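Local atomic coordinates of cGAS/DncV-like nucleotidyltransferase in E. coli homolog (Elizabethkingia meningoseptica ATCC 13253 = NBRC 12535, PDB entry 6E0O), a protein that synthesises cyclic nucleotide second messengers in response to phage infection, as the nucleotidyltransferase of a bacterial CBASS antiviral defence system. Residues A135-S147 with E155-I168. Numbering follows the deposited sequence.
Sequences ADVIPCFVLKRFS and EGIKFYSDDNKEII. With nucleotides of chain B.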
ATOM      1  N   ALA A 135      -5.238   2.024 -13.561  1.00 12.89           N
ATOM      2  CA  ALA A 135      -3.885   1.819 -13.083  1.00 13.73           C
ATOM      3  C   ALA A 135      -3.235   3.157 -12.790  1.00 13.75           C
ATOM      4  O   ALA A 135      -3.441   4.132 -13.520  1.00 15.98           O
ATOM      5  CB  ALA A 135      -3.028   1.074 -14.114  1.00 15.21           C
ATOM      6  N   ASP A 136      -2.455   3.184 -11.721  1.00 12.79           N
ATOM      7  CA  ASP A 136      -1.554   4.281 -11.422  1.00 13.09           C
ATOM      8  C   ASP A 136      -0.163   3.816 -11.817  1.00 12.44           C
ATOM      9  O   ASP A 136       0.333   2.830 -11.271  1.00 15.06           O
ATOM     10  CB  ASP A 136      -1.578   4.576  -9.927  1.00 15.15           C
ATOM     11  CG  ASP A 136      -2.812   5.330  -9.500  1.00 20.39           C
ATOM     12  OD1 ASP A 136      -3.599   5.737 -10.381  1.00 24.02           O
ATOM     13  OD2 ASP A 136      -2.979   5.534  -8.277  1.00 24.79           O
ATOM     14  N   VAL A 137       0.457   4.510 -12.767  1.00 12.01           N
ATOM     15  CA  VAL A 137       1.812   4.198 -13.200  1.00 11.68           C
ATOM     16  C   VAL A 137       2.762   5.137 -12.474  1.00 11.14           C
ATOM     17  O   VAL A 137       2.615   6.363 -12.546  1.00 11.60           O
ATOM     18  CB  VAL A 137       1.949   4.309 -14.725  1.00 12.78           C
ATOM     19  CG1 VAL A 137       3.379   4.053 -15.146  1.00 13.57           C
ATOM     20  CG2 VAL A 137       0.982   3.353 -15.396  1.00 13.70           C
ATOM     21  N   ILE A 138       3.739   4.564 -11.780  1.00 11.25           N
ATOM     22  CA  ILE A 138       4.638   5.319 -10.911  1.00 11.29           C
ATOM     23  C   ILE A 138       6.039   5.271 -11.508  1.00 10.67           C
ATOM     24  O   ILE A 138       6.806   4.341 -11.208  1.00 11.63           O
ATOM     25  CB  ILE A 138       4.619   4.762  -9.480  1.00 12.30           C
ATOM     26  CG1 ILE A 138       3.181   4.741  -8.949  1.00 15.17           C
ATOM     27  CG2 ILE A 138       5.502   5.600  -8.587  1.00 13.59           C
ATOM     28  CD1 ILE A 138       2.933   3.694  -7.923  1.00 24.99           C
ATOM     29  N   PRO A 139       6.414   6.219 -12.368  1.00 10.64           N
ATOM     30  CA  PRO A 139       7.820   6.298 -12.791  1.00 11.04           C
ATOM     31  C   PRO A 139       8.700   6.657 -11.603  1.00 10.62           C
ATOM     32  O   PRO A 139       8.306   7.435 -10.730  1.00 11.79           O
ATOM     33  CB  PRO A 139       7.812   7.400 -13.858  1.00 11.62           C
ATOM     34  CG  PRO A 139       6.656   8.253 -13.498  1.00 12.94           C
ATOM     35  CD  PRO A 139       5.605   7.317 -12.926  1.00 12.19           C
ATOM     36  N   CYS A 140       9.901   6.087 -11.576  1.00 10.88           N
ATOM     37  CA  CYS A 140      10.800   6.298 -10.449  1.00 11.41           C
ATOM     38  C   CYS A 140      12.203   5.857 -10.832  1.00 11.17           C
ATOM     39  O   CYS A 140      12.432   5.303 -11.908  1.00 11.37           O
ATOM     40  CB  CYS A 140      10.326   5.541  -9.205  1.00 11.67           C
ATOM     41  SG  CYS A 140      10.244   3.747  -9.441  1.00 12.25           S
ATOM     42  N   PHE A 141      13.140   6.127  -9.927  1.00 11.71           N
ATOM     43  CA  PHE A 141      14.525   5.713 -10.034  1.00 12.36           C
ATOM     44  C   PHE A 141      14.890   4.810  -8.857  1.00 12.86           C
ATOM     45  O   PHE A 141      14.174   4.734  -7.854  1.00 13.02           O
ATOM     46  CB  PHE A 141      15.452   6.936  -9.992  1.00 13.80           C
ATOM     47  CG  PHE A 141      15.338   7.871 -11.175  1.00 14.28           C
ATOM     48  CD1 PHE A 141      15.468   7.412 -12.474  1.00 14.64           C
ATOM     49  CD2 PHE A 141      15.150   9.226 -10.974  1.00 18.02           C
ATOM     50  CE1 PHE A 141      15.400   8.289 -13.546  1.00 17.56           C
ATOM     51  CE2 PHE A 141      15.079  10.100 -12.048  1.00 18.65           C
ATOM     52  CZ  PHE A 141      15.194   9.627 -13.328  1.00 18.99           C
ATOM     53  N   VAL A 142      16.030   4.128  -8.991  1.00 13.06           N
ATOM     54  CA  VAL A 142      16.618   3.407  -7.870  1.00 12.83           C
ATOM     55  C   VAL A 142      17.029   4.373  -6.773  1.00 13.41           C
ATOM     56  O   VAL A 142      17.562   5.460  -7.033  1.00 15.39           O
ATOM     57  CB  VAL A 142      17.840   2.608  -8.354  1.00 13.79           C
ATOM     58  CG1 VAL A 142      18.612   2.007  -7.181  1.00 15.96           C
ATOM     59  CG2 VAL A 142      17.427   1.527  -9.323  1.00 15.16           C
ATOM     60  N   LEU A 143      16.790   3.962  -5.533  1.00 13.84           N
ATOM     61  CA  LEU A 143      17.191   4.696  -4.345  1.00 14.98           C
ATOM     62  C   LEU A 143      18.035   3.800  -3.454  1.00 14.74           C
ATOM     63  O   LEU A 143      17.681   2.641  -3.222  1.00 15.16           O
ATOM     64  CB  LEU A 143      15.964   5.113  -3.540  1.00 16.53           C
ATOM     65  CG  LEU A 143      16.241   5.666  -2.142  1.00 21.17           C
ATOM     66  CD1 LEU A 143      16.837   7.055  -2.254  1.00 19.91           C
ATOM     67  CD2 LEU A 143      14.986   5.665  -1.291  1.00 26.98           C
ATOM     68  N   LYS A 144      19.118   4.351  -2.912  1.00 15.74           N
ATOM     69  CA  LYS A 144      19.891   3.677  -1.878  1.00 16.44           C
ATOM     70  C   LYS A 144      19.999   4.599  -0.679  1.00 17.62           C
ATOM     71  O   LYS A 144      20.374   5.766  -0.830  1.00 20.04           O
ATOM     72  CB  LYS A 144      21.268   3.276  -2.395  1.00 19.92           C
ATOM     73  CG  LYS A 144      21.129   2.279  -3.523  1.00 24.45           C
ATOM     74  CD  LYS A 144      22.435   1.752  -4.030  1.00 27.76           C
ATOM     75  CE  LYS A 144      22.152   0.639  -5.018  1.00 29.47           C
ATOM     76  NZ  LYS A 144      23.390   0.075  -5.596  1.00 32.70           N
ATOM     77  N   ARG A 145      19.649   4.080   0.500  1.00 17.24           N
ATOM     78  CA  ARG A 145      19.688   4.867   1.723  1.00 19.16           C
ATOM     79  C   ARG A 145      20.131   3.993   2.882  1.00 18.78           C
ATOM     80  O   ARG A 145      19.759   2.819   2.975  1.00 21.04           O
ATOM     81  CB  ARG A 145      18.316   5.439   2.089  1.00 23.98           C
ATOM     82  CG  ARG A 145      17.885   6.613   1.241  1.00 30.03           C
ATOM     83  CD  ARG A 145      18.870   7.763   1.332  1.00 33.16           C
ATOM     84  NE  ARG A 145      18.597   8.775   0.313  1.00 34.65           N
ATOM     85  CZ  ARG A 145      17.567   9.615   0.351  1.00 38.88           C
ATOM     86  NH1 ARG A 145      16.701   9.564   1.357  1.00 40.92           N
ATOM     87  NH2 ARG A 145      17.397  10.503  -0.618  1.00 36.98           N
ATOM     88  N   PHE A 146      20.896   4.582   3.790  1.00 18.36           N
ATOM     89  CA  PHE A 146      21.319   3.867   4.980  1.00 18.86           C
ATOM     90  C   PHE A 146      20.188   3.819   5.995  1.00 18.41           C
ATOM     91  O   PHE A 146      19.556   4.838   6.293  1.00 20.96           O
ATOM     92  CB  PHE A 146      22.539   4.541   5.596  1.00 22.28           C
ATOM     93  CG  PHE A 146      23.162   3.750   6.700  1.00 24.15           C
ATOM     94  CD1 PHE A 146      23.970   2.665   6.414  1.00 26.25           C
ATOM     95  CD2 PHE A 146      22.933   4.080   8.023  1.00 26.04           C
ATOM     96  CE1 PHE A 146      24.547   1.926   7.428  1.00 27.91           C
ATOM     97  CE2 PHE A 146      23.508   3.347   9.042  1.00 26.21           C
ATOM     98  CZ  PHE A 146      24.314   2.266   8.744  1.00 27.67           C
ATOM     99  N   SER A 147      19.929   2.624   6.514  1.00 17.02           N
ATOM    100  CA  SER A 147      18.980   2.410   7.594  1.00 17.64           C
ATOM    101  C   SER A 147      19.755   2.306   8.899  1.00 19.12           C
ATOM    102  O   SER A 147      20.567   1.390   9.066  1.00 21.78           O
ATOM    103  CB  SER A 147      18.219   1.107   7.363  1.00 16.79           C
ATOM    104  OG  SER A 147      17.520   0.722   8.535  1.00 18.69           O
ATOM    105  N   GLU A 155      18.072  -0.750  -0.546  1.00 14.77           N
ATOM    106  CA  GLU A 155      17.689  -0.312  -1.878  1.00 13.75           C
ATOM    107  C   GLU A 155      16.173  -0.282  -1.995  1.00 12.68           C
ATOM    108  O   GLU A 155      15.491  -1.265  -1.670  1.00 12.94           O
ATOM    109  CB  GLU A 155      18.270  -1.214  -2.966  1.00 15.29           C
ATOM    110  CG  GLU A 155      17.910  -0.704  -4.341  1.00 16.94           C
ATOM    111  CD  GLU A 155      18.484  -1.532  -5.464  1.00 18.90           C
ATOM    112  OE1 GLU A 155      19.628  -2.024  -5.323  1.00 25.33           O
ATOM    113  OE2 GLU A 155      17.788  -1.681  -6.489  1.00 16.55           O
ATOM    114  N   GLY A 156      15.660   0.839  -2.489  1.00 12.71           N
ATOM    115  CA  GLY A 156      14.256   1.014  -2.783  1.00 12.35           C
ATOM    116  C   GLY A 156      14.086   1.854  -4.024  1.00 11.23           C
ATOM    117  O   GLY A 156      14.877   1.746  -4.968  1.00 11.79           O
ATOM    118  N   ILE A 157      13.061   2.702  -4.029  1.00 11.16           N
ATOM    119  CA  ILE A 157      12.756   3.545  -5.172  1.00 11.76           C
ATOM    120  C   ILE A 157      12.563   4.968  -4.687  1.00 11.57           C
ATOM    121  O   ILE A 157      12.208   5.220  -3.533  1.00 12.25           O
ATOM    122  CB  ILE A 157      11.509   3.079  -5.950  1.00 12.00           C
ATOM    123  CG1 ILE A 157      10.282   2.990  -5.038  1.00 13.24           C
ATOM    124  CG2 ILE A 157      11.797   1.743  -6.619  1.00 12.72           C
ATOM    125  CD1 ILE A 157       9.000   2.719  -5.797  1.00 14.65           C
ATOM    126  N   LYS A 158      12.775   5.902  -5.607  1.00 12.19           N
ATOM    127  CA  LYS A 158      12.533   7.308  -5.331  1.00 12.56           C
ATOM    128  C   LYS A 158      11.929   7.997  -6.545  1.00 12.33           C
ATOM    129  O   LYS A 158      12.243   7.673  -7.695  1.00 12.94           O
ATOM    130  CB  LYS A 158      13.820   8.020  -4.928  1.00 15.92           C
ATOM    131  CG  LYS A 158      14.837   8.164  -6.014  1.00 20.27           C
ATOM    132  CD  LYS A 158      15.998   9.021  -5.525  1.00 25.16           C
ATOM    133  CE  LYS A 158      17.052   9.162  -6.594  1.00 31.93           C
ATOM    134  NZ  LYS A 158      18.222   9.922  -6.073  1.00 35.82           N
ATOM    135  N   PHE A 159      11.046   8.944  -6.274  1.00 13.34           N
ATOM    136  CA  PHE A 159      10.501   9.793  -7.312  1.00 13.71           C
ATOM    137  C   PHE A 159      10.141  11.122  -6.670  1.00 13.67           C
ATOM    138  O   PHE A 159      10.316  11.317  -5.466  1.00 15.05           O
ATOM    139  CB  PHE A 159       9.338   9.122  -8.041  1.00 15.21           C
ATOM    140  CG  PHE A 159       8.180   8.768  -7.168  1.00 15.88           C
ATOM    141  CD1 PHE A 159       8.131   7.548  -6.516  1.00 17.64           C
ATOM    142  CD2 PHE A 159       7.109   9.636  -7.041  1.00 18.68           C
ATOM    143  CE1 PHE A 159       7.044   7.209  -5.731  1.00 22.50           C
ATOM    144  CE2 PHE A 159       6.020   9.307  -6.260  1.00 21.87           C
ATOM    145  CZ  PHE A 159       5.984   8.090  -5.601  1.00 21.22           C
ATOM    146  N   TYR A 160       9.659  12.046  -7.485  1.00 13.96           N
ATOM    147  CA  TYR A 160       9.294  13.371  -7.018  1.00 14.35           C
ATOM    148  C   TYR A 160       7.850  13.649  -7.382  1.00 13.85           C
ATOM    149  O   TYR A 160       7.411  13.334  -8.487  1.00 15.29           O
ATOM    150  CB  TYR A 160      10.223  14.419  -7.616  1.00 16.20           C
ATOM    151  CG  TYR A 160      11.655  14.142  -7.223  1.00 18.20           C
ATOM    152  CD1 TYR A 160      12.437  13.248  -7.947  1.00 22.16           C
ATOM    153  CD2 TYR A 160      12.209  14.732  -6.099  1.00 19.75           C
ATOM    154  CE1 TYR A 160      13.739  12.976  -7.578  1.00 27.64           C
ATOM    155  CE2 TYR A 160      13.512  14.470  -5.722  1.00 23.40           C
ATOM    156  CZ  TYR A 160      14.274  13.593  -6.467  1.00 27.97           C
ATOM    157  OH  TYR A 160      15.572  13.324  -6.094  1.00 35.37           O
ATOM    158  N   SER A 161       7.115  14.225  -6.437  1.00 14.44           N
ATOM    159  CA  SER A 161       5.752  14.631  -6.714  1.00 14.78           C
ATOM    160  C   SER A 161       5.753  15.965  -7.449  1.00 14.60           C
ATOM    161  O   SER A 161       6.734  16.715  -7.426  1.00 16.26           O
ATOM    162  CB  SER A 161       4.963  14.757  -5.415  1.00 16.32           C
ATOM    163  OG  SER A 161       5.444  15.837  -4.638  1.00 17.91           O
ATOM    164  N   ASP A 162       4.626  16.266  -8.102  1.00 15.67           N
ATOM    165  CA  ASP A 162       4.507  17.528  -8.818  1.00 17.21           C
ATOM    166  C   ASP A 162       4.568  18.715  -7.860  1.00 18.07           C
ATOM    167  O   ASP A 162       4.946  19.815  -8.268  1.00 21.63           O
ATOM    168  CB  ASP A 162       3.229  17.545  -9.652  1.00 18.12           C
ATOM    169  CG  ASP A 162       3.325  16.664 -10.887  1.00 18.97           C
ATOM    170  OD1 ASP A 162       4.357  15.975 -11.060  1.00 17.92           O
ATOM    171  OD2 ASP A 162       2.363  16.659 -11.680  1.00 20.39           O
ATOM    172  N   ASP A 163       4.214  18.523  -6.586  1.00 19.25           N
ATOM    173  CA  ASP A 163       4.388  19.576  -5.585  1.00 21.99           C
ATOM    174  C   ASP A 163       5.742  19.499  -4.868  1.00 19.56           C
ATOM    175  O   ASP A 163       5.886  20.044  -3.765  1.00 21.10           O
ATOM    176  CB  ASP A 163       3.201  19.648  -4.614  1.00 23.45           C
ATOM    177  CG  ASP A 163       3.094  18.454  -3.699  1.00 24.81           C
ATOM    178  OD1 ASP A 163       3.604  17.374  -4.030  1.00 22.54           O
ATOM    179  OD2 ASP A 163       2.461  18.603  -2.629  1.00 29.53           O
ATOM    180  N   ASN A 164       6.726  18.837  -5.484  1.00 18.83           N
ATOM    181  CA  ASN A 164       8.172  18.949  -5.209  1.00 19.90           C
ATOM    182  C   ASN A 164       8.668  18.090  -4.057  1.00 18.31           C
ATOM    183  O   ASN A 164       9.823  18.261  -3.632  1.00 21.29           O
ATOM    184  CB  ASN A 164       8.635  20.403  -5.049  1.00 21.97           C
ATOM    185  CG  ASN A 164       8.559  21.179  -6.359  1.00 25.29           C
ATOM    186  OD1 ASN A 164       8.802  20.629  -7.441  1.00 26.16           O
ATOM    187  ND2 ASN A 164       8.201  22.453  -6.272  1.00 29.26           N
ATOM    188  N   LYS A 165       7.870  17.145  -3.577  1.00 14.60           N
ATOM    189  CA  LYS A 165       8.310  16.271  -2.503  1.00 14.08           C
ATOM    190  C   LYS A 165       9.128  15.126  -3.071  1.00 15.07           C
ATOM    191  O   LYS A 165       8.811  14.584  -4.132  1.00 16.28           O
ATOM    192  CB  LYS A 165       7.114  15.701  -1.749  1.00 16.22           C
ATOM    193  CG  LYS A 165       6.289  16.764  -1.062  1.00 17.68           C
ATOM    194  CD  LYS A 165       5.291  16.178  -0.095  1.00 24.89           C
ATOM    195  CE  LYS A 165       4.027  15.761  -0.798  1.00 27.76           C
ATOM    196  NZ  LYS A 165       2.955  15.490   0.203  1.00 28.41           N
ATOM    197  N   GLU A 166      10.184  14.764  -2.354  1.00 14.19           N
ATOM    198  CA  GLU A 166      10.906  13.534  -2.629  1.00 14.68           C
ATOM    199  C   GLU A 166      10.161  12.386  -1.964  1.00 14.58           C
ATOM    200  O   GLU A 166       9.997  12.369  -0.742  1.00 18.39           O
ATOM    201  CB  GLU A 166      12.334  13.626  -2.099  1.00 18.50           C
ATOM    202  CG  GLU A 166      13.191  12.436  -2.510  1.00 23.37           C
ATOM    203  CD  GLU A 166      14.583  12.490  -1.927  1.00 33.81           C
ATOM    204  OE1 GLU A 166      14.696  12.538  -0.686  1.00 34.86           O
ATOM    205  OE2 GLU A 166      15.556  12.487  -2.708  1.00 39.79           O
ATOM    206  N   ILE A 167       9.673  11.453  -2.768  1.00 14.87           N
ATOM    207  CA  ILE A 167       8.917  10.306  -2.289  1.00 15.65           C
ATOM    208  C   ILE A 167       9.817   9.084  -2.401  1.00 15.13           C
ATOM    209  O   ILE A 167      10.383   8.817  -3.463  1.00 15.84           O
ATOM    210  CB  ILE A 167       7.632  10.112  -3.111  1.00 17.01           C
ATOM    211  CG1 ILE A 167       6.828  11.413  -3.221  1.00 21.05           C
ATOM    212  CG2 ILE A 167       6.777   9.010  -2.498  1.00 17.76           C
ATOM    213  CD1 ILE A 167       6.344  11.964  -1.906  1.00 21.86           C
ATOM    214  N   ILE A 168       9.961   8.354  -1.305  1.00 15.33           N
ATOM    215  CA  ILE A 168      10.799   7.165  -1.285  1.00 15.83           C
ATOM    216  C   ILE A 168       9.972   6.004  -0.752  1.00 16.77           C
ATOM    217  O   ILE A 168       9.025   6.184   0.020  1.00 17.90           O
ATOM    218  CB  ILE A 168      12.101   7.350  -0.471  1.00 19.75           C
ATOM    219  CG1 ILE A 168      11.798   7.540   1.008  1.00 26.17           C
ATOM    220  CG2 ILE A 168      12.908   8.530  -1.019  1.00 20.02           C
ATOM    221  CD1 ILE A 168      13.042   7.549   1.877  1.00 29.14           C
TER
ATOM    222  P     A B   2      -1.512   8.607  -2.590  1.00 53.75           P
ATOM    223  OP1   A B   2      -0.293   9.405  -2.299  1.00 57.70           O
ATOM    224  OP2   A B   2      -2.768   9.311  -2.969  1.00 58.92           O
ATOM    225  O5'   A B   2      -1.155   7.592  -3.767  1.00 62.49           O
ATOM    226  C5'   A B   2      -1.124   8.017  -5.128  1.00 66.22           C
ATOM    227  C4'   A B   2      -0.252   7.119  -5.971  1.00 66.10           C
ATOM    228  O4'   A B   2       1.133   7.322  -5.586  1.00 61.45           O
ATOM    229  C3'   A B   2      -0.525   5.625  -5.823  1.00 67.58           C
ATOM    230  O3'   A B   2      -0.319   4.959  -7.067  1.00 68.72           O
ATOM    231  C2'   A B   2       0.524   5.182  -4.811  1.00 64.35           C
ATOM    232  O2'   A B   2       0.898   3.821  -4.903  1.00 65.29           O
ATOM    233  C1'   A B   2       1.695   6.107  -5.133  1.00 56.20           C
ATOM    234  N9    A B   2       2.520   6.405  -3.962  1.00 37.46           N
ATOM    235  C8    A B   2       2.202   7.239  -2.916  1.00 31.71           C
ATOM    236  N7    A B   2       3.128   7.313  -1.995  1.00 24.64           N
ATOM    237  C5    A B   2       4.120   6.459  -2.456  1.00 24.58           C
ATOM    238  C6    A B   2       5.372   6.084  -1.930  1.00 21.77           C
ATOM    239  N6    A B   2       5.880   6.534  -0.781  1.00 22.77           N
ATOM    240  N1    A B   2       6.098   5.226  -2.661  1.00 23.79           N
ATOM    241  C2    A B   2       5.621   4.754  -3.811  1.00 23.79           C
ATOM    242  N3    A B   2       4.463   5.029  -4.411  1.00 24.49           N
ATOM    243  C4    A B   2       3.756   5.896  -3.671  1.00 26.40           C
TER
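I138 meets F159 beside the adenine of nucleotide A2 of chain B: its CG2 lies over one ring face, 3.9 Å from the centroid, in a CH-pi contact. I167 CB packs on the opposite face, so the ring is clamped between two strands, and its edge, through CE1, reaches C2 of the adenine at 3.4 Å, while I168 O accepts a hydrogen bond from adenine N6 (3.3 Å). C140 turns its SG onto CB and CG2 of I157. F141 and K158 then form an antiparallel hydrogen-bonded pair, with a nearly straight bond from F141 N to K158 O (2.9 Å). L143 pairs likewise with G156; with CG anti to the backbone N (chi1 169°), its CD2 presses tightly on I168 CB (3.4 Å) and CD1 lies against the aliphatic chain of K158. CD1 also rests on one face of the R145 guanidinium, whose edge meets E166 in a salt bridge, its NH2 to OE1 hydrogen bond weak at 3.4 Å. Strands 135-147 and 152-160 thus make a beta hairpin, extended by strand 166-169, that supplies F159 and I168 to the adenine site. At its active-site end, where D136, probably a ligand of magnesium and ATP, approaches the ribose O3' of the same nucleotide, strand 135-147 runs between strands 62-68 and 124-126, and helix 98-113 packs against F141 and F159.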